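Local atomic coordinates of exosome complex component Rrp42 (Methanothermobacter thermautotrophicus, PDB entry 2WNR), a protein that is probably a non-catalytic component of the archaeal exosome, an RNA-degrading complex, contributing to the structuring of the Rrp41 active site. Residues A157-L162 with E263-S268. Numbering follows the deposited sequence.
Sequences ATVAAL and EYLDKS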
loop_
_atom_site.group_PDB
_atom_site.type_symbol
_atom_site.label_atom_id
_atom_site.label_comp_id
_atom_site.label_asym_id
_atom_site.label_seq_id
_atom_site.Cartn_x
_atom_site.Cartn_y
_atom_site.Cartn_z
ATOM N N ALA A 157 -10.179 1.295 -28.945
ATOM C CA ALA A 157 -11.197 1.804 -28.027
ATOM C C ALA A 157 -10.810 3.164 -27.426
ATOM O O ALA A 157 -11.665 4.041 -27.268
ATOM C CB ALA A 157 -11.476 0.790 -26.925
ATOM N N THR A 158 -9.530 3.332 -27.096
ATOM C CA THR A 158 -9.034 4.579 -26.546
ATOM C C THR A 158 -9.155 5.685 -27.583
ATOM O O THR A 158 -9.689 6.754 -27.283
ATOM C CB THR A 158 -7.583 4.450 -26.102
ATOM O OG1 THR A 158 -7.446 3.298 -25.261
ATOM C CG2 THR A 158 -7.147 5.695 -25.323
ATOM N N VAL A 159 -8.681 5.414 -28.803
ATOM C CA VAL A 159 -8.835 6.356 -29.902
ATOM C C VAL A 159 -10.310 6.695 -30.105
ATOM O O VAL A 159 -10.671 7.877 -30.192
ATOM C CB VAL A 159 -8.163 5.859 -31.215
ATOM C CG1 VAL A 159 -8.578 6.709 -32.406
ATOM C CG2 VAL A 159 -6.649 5.914 -31.081
ATOM N N ALA A 160 -11.158 5.668 -30.154
ATOM C CA ALA A 160 -12.591 5.880 -30.341
ATOM C C ALA A 160 -13.154 6.781 -29.239
ATOM O O ALA A 160 -13.846 7.762 -29.526
ATOM C CB ALA A 160 -13.339 4.554 -30.398
ATOM N N ALA A 161 -12.824 6.464 -27.986
ATOM C CA ALA A 161 -13.317 7.224 -26.843
ATOM C C ALA A 161 -12.872 8.692 -26.886
ATOM O O ALA A 161 -13.634 9.597 -26.539
ATOM C CB ALA A 161 -12.882 6.567 -25.553
ATOM N N LEU A 162 -11.639 8.915 -27.329
ATOM C CA LEU A 162 -11.083 10.257 -27.424
ATOM C C LEU A 162 -11.835 11.103 -28.439
ATOM O O LEU A 162 -12.058 12.297 -28.226
ATOM C CB LEU A 162 -9.599 10.205 -27.789
ATOM C CG LEU A 162 -8.657 9.783 -26.662
ATOM C CD1 LEU A 162 -7.261 9.475 -27.173
ATOM C CD2 LEU A 162 -8.635 10.744 -25.506
ATOM N N GLU A 263 -10.381 4.101 -41.585
ATOM C CA GLU A 263 -11.641 4.432 -42.230
ATOM C C GLU A 263 -12.799 3.618 -41.661
ATOM O O GLU A 263 -13.948 4.019 -41.790
ATOM C CB GLU A 263 -11.558 4.351 -43.764
ATOM C CG GLU A 263 -11.701 2.969 -44.393
ATOM C CD GLU A 263 -12.134 3.058 -45.853
ATOM O OE1 GLU A 263 -11.270 2.969 -46.758
ATOM O OE2 GLU A 263 -13.344 3.245 -46.096
ATOM N N TYR A 264 -12.493 2.493 -41.016
ATOM C CA TYR A 264 -13.521 1.694 -40.343
ATOM C C TYR A 264 -13.958 2.366 -39.049
ATOM O O TYR A 264 -15.137 2.327 -38.686
ATOM C CB TYR A 264 -13.045 0.263 -40.059
ATOM C CG TYR A 264 -14.154 -0.641 -39.558
ATOM C CD1 TYR A 264 -14.985 -1.315 -40.452
ATOM C CD2 TYR A 264 -14.381 -0.810 -38.191
ATOM C CE1 TYR A 264 -16.015 -2.135 -40.001
ATOM C CE2 TYR A 264 -15.408 -1.629 -37.727
ATOM C CZ TYR A 264 -16.223 -2.288 -38.639
ATOM O OH TYR A 264 -17.244 -3.097 -38.189
ATOM N N LEU A 265 -13.000 2.965 -38.347
ATOM C CA LEU A 265 -13.301 3.753 -37.159
ATOM C C LEU A 265 -14.113 4.999 -37.518
ATOM O O LEU A 265 -15.096 5.305 -36.837
ATOM C CB LEU A 265 -12.020 4.127 -36.399
ATOM C CG LEU A 265 -12.077 5.161 -35.265
ATOM C CD1 LEU A 265 -13.181 4.869 -34.252
ATOM C CD2 LEU A 265 -10.748 5.232 -34.567
ATOM N N ASP A 266 -13.714 5.694 -38.588
ATOM C CA ASP A 266 -14.403 6.913 -39.027
ATOM C C ASP A 266 -15.853 6.649 -39.431
ATOM O O ASP A 266 -16.739 7.467 -39.150
ATOM C CB ASP A 266 -13.659 7.590 -40.191
ATOM C CG ASP A 266 -12.310 8.188 -39.776
ATOM O OD1 ASP A 266 -12.084 8.409 -38.562
ATOM O OD2 ASP A 266 -11.475 8.442 -40.679
ATOM N N LYS A 267 -16.075 5.504 -40.082
ATOM C CA LYS A 267 -17.394 5.098 -40.578
ATOM C C LYS A 267 -18.337 4.660 -39.458
ATOM O O LYS A 267 -19.551 4.889 -39.536
ATOM C CB LYS A 267 -17.257 3.993 -41.633
ATOM C CG LYS A 267 -16.763 4.502 -42.989
ATOM C CD LYS A 267 -16.476 3.371 -43.971
ATOM C CE LYS A 267 -16.260 3.927 -45.372
ATOM N NZ LYS A 267 -16.303 2.884 -46.438
ATOM N N SER A 268 -17.776 4.039 -38.419
ATOM C CA SER A 268 -18.549 3.618 -37.245
ATOM C C SER A 268 -19.007 4.791 -36.368
ATOM O O SER A 268 -19.852 4.621 -35.488
ATOM C CB SER A 268 -17.750 2.628 -36.400
ATOM O OG SER A 268 -17.619 1.388 -37.067
#
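Leu265 reaches from one helix to another and sets its two methyl groups on the small side chains of Val159 and Ala160. The meeting is wholly apolar: CD2 of Leu265 lies 3.4 Å from CG1 of Val159, and CD1 of Leu265 lies 3.9 Å from CB of Ala160. The forked end of leucine suits this place because each branch finds its own neighbour. The CB of Leu265 points toward the facing helix, and CG anti to the backbone N (chi1 169°) carries both methyls onto Val159 and Ala160. Alanine's single methyl is consistent with the close approach, 7.2 Å between the CA atoms of Ala160 and Leu265, while Val159 offers a branched side chain whose CG1 meets the other branch of the leucine.

Two polar links run within 263-268. Ser268 OG donates a hydrogen bond to Tyr264 O (3.1 Å), and Ser268 N donates to the same oxygen from the opposite face of the carbonyl plane. One turn apart, Lys267 and Glu263 form a salt bridge on the exposed side. Asp266 OD1 and Tyr264 OH reach out, to Lys192 and Ile37 O.

The contact thus joins helix 150-164 to the 263-268 part of the long helix 244-268 within the RNase PH-like fold. Ala157 and Ala161 of the former rest on strands 49-55 and 58-69, and Thr158 and Leu162 on helix 102-117.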